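Local coordinates for protein oxidoreductase, putative (Neosartorya fumigata, PDB 6SKX) that probably catalyses NADPH-dependent reductive amination, coupling carbonyl compounds with amines and reducing the resulting imines to chiral amines, at residues G109-H114 with S134-A139; S18-E23 with L147-K152; G77-L82 with D103-H108. All blocks are in the same frame, centred on the assembly; numbering follows the deposited sequence.

Interaction 1: residues G109-H114 with S134-A139; sequences GARYVH and SGSPDA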
loop_
_atom_site.group_PDB
_atom_site.type_symbol
_atom_site.label_atom_id
_atom_site.label_comp_id
_atom_site.label_asym_id
_atom_site.label_seq_id
_atom_site.Cartn_x
_atom_site.Cartn_y
_atom_site.Cartn_z
ATOM N N GLY A 109 -14.074 -12.511 38.507
ATOM C CA GLY A 109 -15.171 -11.571 38.809
ATOM C C GLY A 109 -15.101 -10.259 38.032
ATOM O O GLY A 109 -15.890 -9.329 38.380
ATOM N N ALA A 110 -14.198 -10.145 37.051
ATOM C CA ALA A 110 -14.004 -8.916 36.225
ATOM C C ALA A 110 -14.829 -9.014 34.930
ATOM O O ALA A 110 -15.283 -10.129 34.592
ATOM C CB ALA A 110 -12.525 -8.706 35.940
ATOM N N ARG A 111 -15.078 -7.878 34.271
ATOM C CA ARG A 111 -15.596 -7.793 32.873
ATOM C C ARG A 111 -14.435 -7.372 31.951
ATOM O O ARG A 111 -13.520 -6.657 32.433
ATOM C CB ARG A 111 -16.746 -6.797 32.824
ATOM C CG ARG A 111 -18.025 -7.283 33.497
ATOM C CD ARG A 111 -19.153 -6.238 33.501
ATOM N NE ARG A 111 -18.682 -4.886 33.786
ATOM C CZ ARG A 111 -19.408 -3.779 33.749
ATOM N NH1 ARG A 111 -20.679 -3.796 33.403
ATOM N NH2 ARG A 111 -18.837 -2.630 34.045
ATOM N N TYR A 112 -14.441 -7.802 30.680
ATOM C CA TYR A 112 -13.276 -7.678 29.761
ATOM C C TYR A 112 -13.683 -7.180 28.377
ATOM O O TYR A 112 -14.597 -7.734 27.738
ATOM C CB TYR A 112 -12.579 -9.030 29.614
ATOM C CG TYR A 112 -11.251 -8.993 28.906
ATOM C CD1 TYR A 112 -11.165 -9.093 27.526
ATOM C CD2 TYR A 112 -10.069 -8.916 29.619
ATOM C CE1 TYR A 112 -9.937 -9.114 26.876
ATOM C CE2 TYR A 112 -8.832 -8.953 28.983
ATOM C CZ TYR A 112 -8.764 -9.055 27.603
ATOM O OH TYR A 112 -7.544 -9.046 26.960
ATOM N N VAL A 113 -13.014 -6.128 27.916
ATOM C CA VAL A 113 -13.036 -5.750 26.483
ATOM C C VAL A 113 -11.605 -5.564 26.019
ATOM O O VAL A 113 -10.806 -5.021 26.785
ATOM C CB VAL A 113 -13.977 -4.574 26.145
ATOM C CG1 VAL A 113 -14.797 -4.076 27.312
ATOM C CG2 VAL A 113 -13.309 -3.462 25.385
ATOM N N HIS A 114 -11.314 -6.077 24.824
ATOM C CA HIS A 114 -10.008 -5.921 24.132
ATOM C C HIS A 114 -10.109 -4.755 23.146
ATOM O O HIS A 114 -11.241 -4.515 22.604
ATOM C CB HIS A 114 -9.574 -7.239 23.464
ATOM C CG HIS A 114 -8.089 -7.373 23.459
ATOM N ND1 HIS A 114 -7.293 -6.676 22.563
ATOM C CD2 HIS A 114 -7.241 -8.006 24.286
ATOM C CE1 HIS A 114 -6.029 -6.928 22.817
ATOM N NE2 HIS A 114 -5.964 -7.731 23.869
ATOM N N SER A 134 -13.947 -5.105 21.343
ATOM C CA SER A 134 -14.813 -6.313 21.328
ATOM C C SER A 134 -14.743 -7.019 22.686
ATOM O O SER A 134 -13.681 -6.885 23.386
ATOM C CB SER A 134 -14.459 -7.236 20.156
ATOM O OG SER A 134 -13.306 -8.010 20.431
ATOM N N GLY A 135 -15.842 -7.696 23.055
ATOM C CA GLY A 135 -15.987 -8.457 24.321
ATOM C C GLY A 135 -17.208 -7.972 25.079
ATOM O O GLY A 135 -18.264 -7.745 24.420
ATOM N N SER A 136 -17.084 -7.717 26.389
ATOM C CA SER A 136 -18.261 -7.403 27.241
ATOM C C SER A 136 -18.974 -6.154 26.725
ATOM O O SER A 136 -18.431 -5.066 26.773
ATOM C CB SER A 136 -17.906 -7.250 28.686
ATOM O OG SER A 136 -18.954 -6.549 29.343
ATOM N N PRO A 137 -20.229 -6.261 26.250
ATOM C CA PRO A 137 -20.972 -5.097 25.777
ATOM C C PRO A 137 -21.489 -4.135 26.858
ATOM O O PRO A 137 -21.501 -2.935 26.608
ATOM C CB PRO A 137 -22.174 -5.668 24.983
ATOM C CG PRO A 137 -22.273 -7.134 25.383
ATOM C CD PRO A 137 -20.968 -7.526 26.069
ATOM N N ASP A 138 -21.853 -4.637 28.033
ATOM C CA ASP A 138 -22.263 -3.787 29.189
ATOM C C ASP A 138 -21.050 -2.934 29.582
ATOM O O ASP A 138 -21.234 -1.702 29.808
ATOM C CB ASP A 138 -22.772 -4.614 30.386
ATOM C CG ASP A 138 -24.124 -5.294 30.177
ATOM O OD1 ASP A 138 -24.741 -5.064 29.115
ATOM O OD2 ASP A 138 -24.568 -6.044 31.088
ATOM N N ALA A 139 -19.866 -3.561 29.657
ATOM C CA ALA A 139 -18.574 -2.911 30.012
ATOM C C ALA A 139 -18.235 -1.806 28.995
ATOM O O ALA A 139 -18.037 -0.648 29.398
ATOM C CB ALA A 139 -17.469 -3.930 30.076
#
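Arg111 opens the contact by laying its side chain across the start of helix 137-147. The flat guanidinium covers the backbone of Ala139, whose CA sits 3.9 Å above its plane, over the centre. A bend at chi3 (-41°) places NE 4.0 Å from Ala139 CB. Arg111 NH1 passes Asp138 CB at 3.8 Å, and NH2 is hydrogen-bonded to Thr86 OG1 of strand 86-89. Tyr112 contributes its carbonyl: Ser136 N donates to Tyr112 O over 2.8 Å, almost straight at 174°, while the phenol is hydrogen-bonded to Asn89. Val113 faces Gly135, at positive phi, in a non-hydrogen-bonded antiparallel pair, with Val113 CA close to Ser134 O. Val113 CG1 packs on Ala139 CB at 3.8 Å. His114 then forms the hydrogen-bonded pair with Ser134, by His114 N to Ser134 O and Ser134 N to His114 O, 2.9 and 3.0 Å long. After Gly135 the strand gives way to helix 137-147, with Ser136 as its N-cap. Its OG, anti to the backbone N (chi1 162°), accepts from Ala139 N at 3.1 Å. Backbone amides and carbonyls thus carry most of the polar part of this hairpin end, and the residue that joins strand to helix spends its N-H on the neighbouring strand and its hydroxyl on the first turn of the helix.

Interaction 2: residues S18-E23 with L147-K152; sequences SRFLEE and LSVLAK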
loop_
_atom_site.group_PDB
_atom_site.type_symbol
_atom_site.label_atom_id
_atom_site.label_comp_id
_atom_site.label_asym_id
_atom_site.label_seq_id
_atom_site.Cartn_x
_atom_site.Cartn_y
_atom_site.Cartn_z
ATOM N N SER A 18 -1.601 11.173 29.501
ATOM C CA SER A 18 -1.580 12.638 29.195
ATOM C C SER A 18 -2.976 13.111 28.851
ATOM O O SER A 18 -3.446 14.108 29.453
ATOM C CB SER A 18 -0.687 13.053 28.063
ATOM O OG SER A 18 0.634 13.101 28.518
ATOM N N ARG A 19 -3.573 12.426 27.897
ATOM C CA ARG A 19 -4.924 12.768 27.391
ATOM C C ARG A 19 -5.968 12.678 28.518
ATOM O O ARG A 19 -6.747 13.645 28.684
ATOM C CB ARG A 19 -5.225 11.850 26.206
ATOM C CG ARG A 19 -6.490 12.223 25.475
ATOM C CD ARG A 19 -6.487 13.653 24.978
ATOM N NE ARG A 19 -7.856 13.856 24.542
ATOM C CZ ARG A 19 -8.451 15.022 24.362
ATOM N NH1 ARG A 19 -7.797 16.156 24.557
ATOM N NH2 ARG A 19 -9.716 15.033 23.986
ATOM N N PHE A 20 -5.990 11.610 29.330
ATOM C CA PHE A 20 -6.945 11.553 30.478
ATOM C C PHE A 20 -6.702 12.732 31.432
ATOM O O PHE A 20 -7.684 13.331 31.918
ATOM C CB PHE A 20 -6.909 10.201 31.201
ATOM C CG PHE A 20 -7.722 9.134 30.518
ATOM C CD1 PHE A 20 -9.082 9.303 30.318
ATOM C CD2 PHE A 20 -7.127 7.988 30.016
ATOM C CE1 PHE A 20 -9.826 8.342 29.651
ATOM C CE2 PHE A 20 -7.872 7.033 29.344
ATOM C CZ PHE A 20 -9.228 7.203 29.185
ATOM N N LEU A 21 -5.450 13.106 31.670
ATOM C CA LEU A 21 -5.088 14.234 32.586
ATOM C C LEU A 21 -5.505 15.594 31.977
ATOM O O LEU A 21 -5.998 16.397 32.714
ATOM C CB LEU A 21 -3.578 14.213 32.858
ATOM C CG LEU A 21 -3.093 13.135 33.820
ATOM C CD1 LEU A 21 -1.584 12.936 33.678
ATOM C CD2 LEU A 21 -3.437 13.507 35.267
ATOM N N GLU A 22 -5.351 15.830 30.674
ATOM C CA GLU A 22 -5.847 17.069 30.005
ATOM C C GLU A 22 -7.369 17.187 30.204
ATOM O O GLU A 22 -7.870 18.305 30.302
ATOM C CB GLU A 22 -5.664 17.084 28.479
ATOM C CG GLU A 22 -4.243 17.009 27.976
ATOM C CD GLU A 22 -3.323 18.016 28.628
ATOM O OE1 GLU A 22 -3.740 19.197 28.716
ATOM O OE2 GLU A 22 -2.210 17.603 29.071
ATOM N N GLU A 23 -8.095 16.072 30.114
ATOM C CA GLU A 23 -9.579 16.034 30.189
ATOM C C GLU A 23 -10.050 15.966 31.646
ATOM O O GLU A 23 -11.215 15.630 31.838
ATOM C CB GLU A 23 -10.089 14.841 29.384
ATOM C CG GLU A 23 -9.899 14.990 27.883
ATOM C CD GLU A 23 -10.607 16.220 27.335
ATOM O OE1 GLU A 23 -11.621 16.627 27.927
ATOM O OE2 GLU A 23 -10.095 16.808 26.369
ATOM N N LEU A 147 -13.658 6.383 27.178
ATOM C CA LEU A 147 -12.769 5.933 26.077
ATOM C C LEU A 147 -12.842 6.902 24.874
ATOM O O LEU A 147 -11.840 7.050 24.198
ATOM C CB LEU A 147 -13.163 4.512 25.680
ATOM C CG LEU A 147 -12.893 3.462 26.756
ATOM C CD1 LEU A 147 -13.524 2.135 26.376
ATOM C CD2 LEU A 147 -11.411 3.312 27.032
ATOM N N SER A 148 -13.961 7.584 24.648
ATOM C CA SER A 148 -14.129 8.489 23.485
ATOM C C SER A 148 -13.244 9.755 23.621
ATOM O O SER A 148 -13.121 10.468 22.623
ATOM C CB SER A 148 -15.595 8.802 23.270
ATOM O OG SER A 148 -16.113 9.583 24.342
ATOM N N VAL A 149 -12.569 10.041 24.754
ATOM C CA VAL A 149 -11.649 11.224 24.785
ATOM C C VAL A 149 -10.361 10.867 24.038
ATOM O O VAL A 149 -9.645 11.787 23.637
ATOM C CB VAL A 149 -11.339 11.782 26.192
ATOM C CG1 VAL A 149 -12.616 12.047 27.002
ATOM C CG2 VAL A 149 -10.335 10.933 26.965
ATOM N N LEU A 150 -10.081 9.582 23.824
ATOM C CA LEU A 150 -8.825 9.135 23.171
ATOM C C LEU A 150 -8.950 9.157 21.639
ATOM O O LEU A 150 -7.915 9.330 20.975
ATOM C CB LEU A 150 -8.508 7.700 23.608
ATOM C CG LEU A 150 -8.372 7.442 25.110
ATOM C CD1 LEU A 150 -8.111 5.958 25.345
ATOM C CD2 LEU A 150 -7.262 8.280 25.731
ATOM N N ALA A 151 -10.124 8.834 21.098
ATOM C CA ALA A 151 -10.290 8.368 19.702
ATOM C C ALA A 151 -11.745 8.022 19.434
ATOM O O ALA A 151 -12.499 7.800 20.420
ATOM C CB ALA A 151 -9.431 7.156 19.474
ATOM N N LYS A 152 -12.113 7.969 18.152
ATOM C CA LYS A 152 -13.370 7.323 17.704
ATOM C C LYS A 152 -13.383 5.894 18.261
ATOM O O LYS A 152 -12.316 5.227 18.201
ATOM C CB LYS A 152 -13.493 7.311 16.172
ATOM C CG LYS A 152 -14.027 8.596 15.534
#
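Val149 O is gripped by two nitrogens of one guanidinium, that of Arg19, which comes side-on with NE and NH2. The NE bond is the shorter and straighter, 2.9 Å with 164° at the hydrogen, although NE stands above the carbonyl plane; NH2, at 3.3 Å, lies in that plane on a lone pair of Val149 O. Arg19 CG is anti to the backbone N (chi1 -172°), and a bend at chi2 (57°) places CD for this reach. Glu23, one turn further on, steadies the group: its OE2 forms a salt bridge with Arg19 NH2 (3.0 Å), and its CG lies over the guanidinium centre. Glu23 CG also packs on Val149 CB at 3.9 Å. Leu150 CD2 stands over a face of the Phe20 ring, 4.3 Å from the centroid, in a CH-pi contact; Val149 CG2 approaches Phe20 CE1 at 3.8 Å. Helix 11-22, the first of the Rossmann-type fold, follows strand 3-7 and the turn by Leu9, which binds NADP(+). Its last turn meets the loop before strand 152-155, while Phe20 also packs on Val4 and Ile6 of strand 3-7 and Val27 of strand 26-30.

Interaction 3: residues G77-L82 with D103-H108; sequences GALDHL and DRFVSH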
loop_
_atom_site.group_PDB
_atom_site.type_symbol
_atom_site.label_atom_id
_atom_site.label_comp_id
_atom_site.label_asym_id
_atom_site.label_seq_id
_atom_site.Cartn_x
_atom_site.Cartn_y
_atom_site.Cartn_z
ATOM N N GLY A 77 0.262 -11.415 40.765
ATOM C CA GLY A 77 0.139 -11.277 42.230
ATOM C C GLY A 77 -1.077 -10.470 42.682
ATOM O O GLY A 77 -1.062 -10.033 43.855
ATOM N N ALA A 78 -2.094 -10.258 41.830
ATOM C CA ALA A 78 -3.215 -9.335 42.126
ATOM C C ALA A 78 -4.566 -9.866 41.632
ATOM O O ALA A 78 -5.541 -9.101 41.693
ATOM C CB ALA A 78 -2.922 -7.994 41.496
ATOM N N LEU A 79 -4.655 -11.125 41.203
ATOM C CA LEU A 79 -5.910 -11.696 40.649
ATOM C C LEU A 79 -7.051 -11.586 41.672
ATOM O O LEU A 79 -8.198 -11.434 41.229
ATOM C CB LEU A 79 -5.651 -13.149 40.244
ATOM C CG LEU A 79 -4.553 -13.349 39.201
ATOM C CD1 LEU A 79 -4.224 -14.830 39.049
ATOM C CD2 LEU A 79 -4.958 -12.737 37.867
ATOM N N ASP A 80 -6.756 -11.625 42.980
ATOM C CA ASP A 80 -7.767 -11.561 44.079
ATOM C C ASP A 80 -8.428 -10.171 44.158
ATOM O O ASP A 80 -9.389 -10.046 44.953
ATOM C CB ASP A 80 -7.149 -11.841 45.464
ATOM C CG ASP A 80 -6.590 -13.246 45.708
ATOM O OD1 ASP A 80 -6.937 -14.187 44.953
ATOM O OD2 ASP A 80 -5.801 -13.393 46.667
ATOM N N HIS A 81 -7.944 -9.139 43.437
ATOM C CA HIS A 81 -8.478 -7.759 43.590
ATOM C C HIS A 81 -9.395 -7.377 42.427
ATOM O O HIS A 81 -9.987 -6.274 42.497
ATOM C CB HIS A 81 -7.325 -6.793 43.821
ATOM C CG HIS A 81 -6.636 -7.018 45.126
ATOM N ND1 HIS A 81 -5.605 -7.951 45.272
ATOM C CD2 HIS A 81 -6.819 -6.448 46.342
ATOM C CE1 HIS A 81 -5.166 -7.914 46.515
ATOM N NE2 HIS A 81 -5.894 -6.995 47.192
ATOM N N LEU A 82 -9.609 -8.298 41.479
ATOM C CA LEU A 82 -10.298 -8.045 40.178
ATOM C C LEU A 82 -11.830 -8.001 40.283
ATOM O O LEU A 82 -12.449 -7.513 39.323
ATOM C CB LEU A 82 -9.866 -9.129 39.190
ATOM C CG LEU A 82 -8.396 -9.064 38.779
ATOM C CD1 LEU A 82 -8.095 -10.119 37.727
ATOM C CD2 LEU A 82 -8.023 -7.669 38.267
ATOM N N ASP A 103 -11.258 -15.108 29.534
ATOM C CA ASP A 103 -11.792 -16.264 30.315
ATOM C C ASP A 103 -11.232 -16.214 31.741
ATOM O O ASP A 103 -12.003 -16.343 32.706
ATOM C CB ASP A 103 -11.429 -17.614 29.672
ATOM C CG ASP A 103 -12.259 -18.014 28.452
ATOM O OD1 ASP A 103 -13.315 -17.400 28.216
ATOM O OD2 ASP A 103 -11.844 -18.964 27.750
ATOM N N ARG A 104 -9.923 -16.022 31.843
ATOM C CA ARG A 104 -9.187 -15.921 33.124
ATOM C C ARG A 104 -9.747 -14.759 33.959
ATOM O O ARG A 104 -10.061 -15.000 35.140
ATOM C CB ARG A 104 -7.706 -15.740 32.813
ATOM C CG ARG A 104 -6.766 -16.327 33.845
ATOM C CD ARG A 104 -5.632 -17.091 33.181
ATOM N NE ARG A 104 -4.403 -16.337 33.161
ATOM C CZ ARG A 104 -3.748 -15.940 34.243
ATOM N NH1 ARG A 104 -4.220 -16.200 35.454
ATOM N NH2 ARG A 104 -2.625 -15.255 34.105
ATOM N N PHE A 105 -9.897 -13.552 33.392
ATOM C CA PHE A 105 -10.307 -12.363 34.188
ATOM C C PHE A 105 -11.772 -12.520 34.632
ATOM O O PHE A 105 -12.079 -12.107 35.767
ATOM C CB PHE A 105 -9.989 -11.039 33.467
ATOM C CG PHE A 105 -8.514 -10.711 33.365
ATOM C CD1 PHE A 105 -7.591 -11.209 34.278
ATOM C CD2 PHE A 105 -8.031 -9.915 32.338
ATOM C CE1 PHE A 105 -6.234 -10.917 34.168
ATOM C CE2 PHE A 105 -6.682 -9.602 32.245
ATOM C CZ PHE A 105 -5.785 -10.104 33.159
ATOM N N VAL A 106 -12.646 -13.059 33.779
ATOM C CA VAL A 106 -14.103 -13.265 34.057
ATOM C C VAL A 106 -14.224 -14.265 35.227
ATOM O O VAL A 106 -15.057 -14.049 36.124
ATOM C CB VAL A 106 -14.864 -13.771 32.811
ATOM C CG1 VAL A 106 -16.231 -14.355 33.169
ATOM C CG2 VAL A 106 -15.023 -12.702 31.739
ATOM N N SER A 107 -13.389 -15.301 35.252
ATOM C CA SER A 107 -13.372 -16.306 36.343
ATOM C C SER A 107 -13.010 -15.609 37.657
ATOM O O SER A 107 -13.284 -16.196 38.688
ATOM C CB SER A 107 -12.421 -17.445 36.058
ATOM O OG SER A 107 -11.180 -17.237 36.726
ATOM N N HIS A 108 -12.407 -14.411 37.639
ATOM C CA HIS A 108 -11.979 -13.716 38.886
ATOM C C HIS A 108 -12.948 -12.592 39.225
ATOM O O HIS A 108 -12.628 -11.800 40.120
ATOM C CB HIS A 108 -10.547 -13.226 38.776
ATOM C CG HIS A 108 -9.540 -14.287 39.029
ATOM N ND1 HIS A 108 -8.887 -14.942 37.997
ATOM C CD2 HIS A 108 -9.047 -14.788 40.188
ATOM C CE1 HIS A 108 -8.034 -15.809 38.508
ATOM N NE2 HIS A 108 -8.113 -15.735 39.853
#
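Leu79 CB sits over a face of the His108 imidazole, 3.8 Å from the ring centroid and displaced toward the rim, a CH-pi contact whose closest ring atom is His108 NE2 at 3.6 Å. The same leucine's CD1 approaches His108 CE1 and also meets the edge of the Arg104 guanidinium, near its plane, with Leu79 CD1 3.8 Å from Arg104 NH1. Purely apolar packing is the second kind. Leu82 CD1 touches Phe105 CD1 at 3.7 Å and lies near His108 CB, while Leu79 CD2 comes to the edge of the Phe105 ring, 4.3 Å from Phe105 CE1. Two side-chain hydrogen bonds inside 103-108 converge on Arg104 O, from opposite faces of its carbonyl plane: Ser107 OG at 3.0 Å and His108 ND1 at 3.1 Å. In His108, chi1 (-81°) places CG anti to the carbonyl carbon, and the ND1 bond helps hold the ring's rotation (chi2 100°), with a face toward Leu79 CB. Arg104 NH2 makes a salt bridge with Glu72 of helix 68-75. The contact thus brings together the connections at the two ends of strand 86-89 in the Rossmann-type domain, the 3-10 turn before it and the end of helix 95-106 after it; Leu82 and Phe105 both pack on Ile87 of that strand, and helix 51-56 borders the turn through Ala78 and His81.

In the fold
All three contacts lie in the Rossmann-type NADP-binding domain; interaction 1 is on its mixed sheet, interactions 2 and 3 at the loops and helices that flank it. Interactions 3 and 1 follow in series along the chain, both nested inside the long loop that interaction 2 closes. Their centres are 13 Å apart: the chain leaves helix 95-106 through a Schellman motif with Gly109 at C-prime and enters strand 111-118, and Tyr112 packs on Phe105. Interaction 2 lies apart, its centre 20 Å from that of interaction 1 and 26 Å from that of interaction 3. It joins helix 11-22 to the loop between helix 137-147 and strand 152-155, so early and late parts meet.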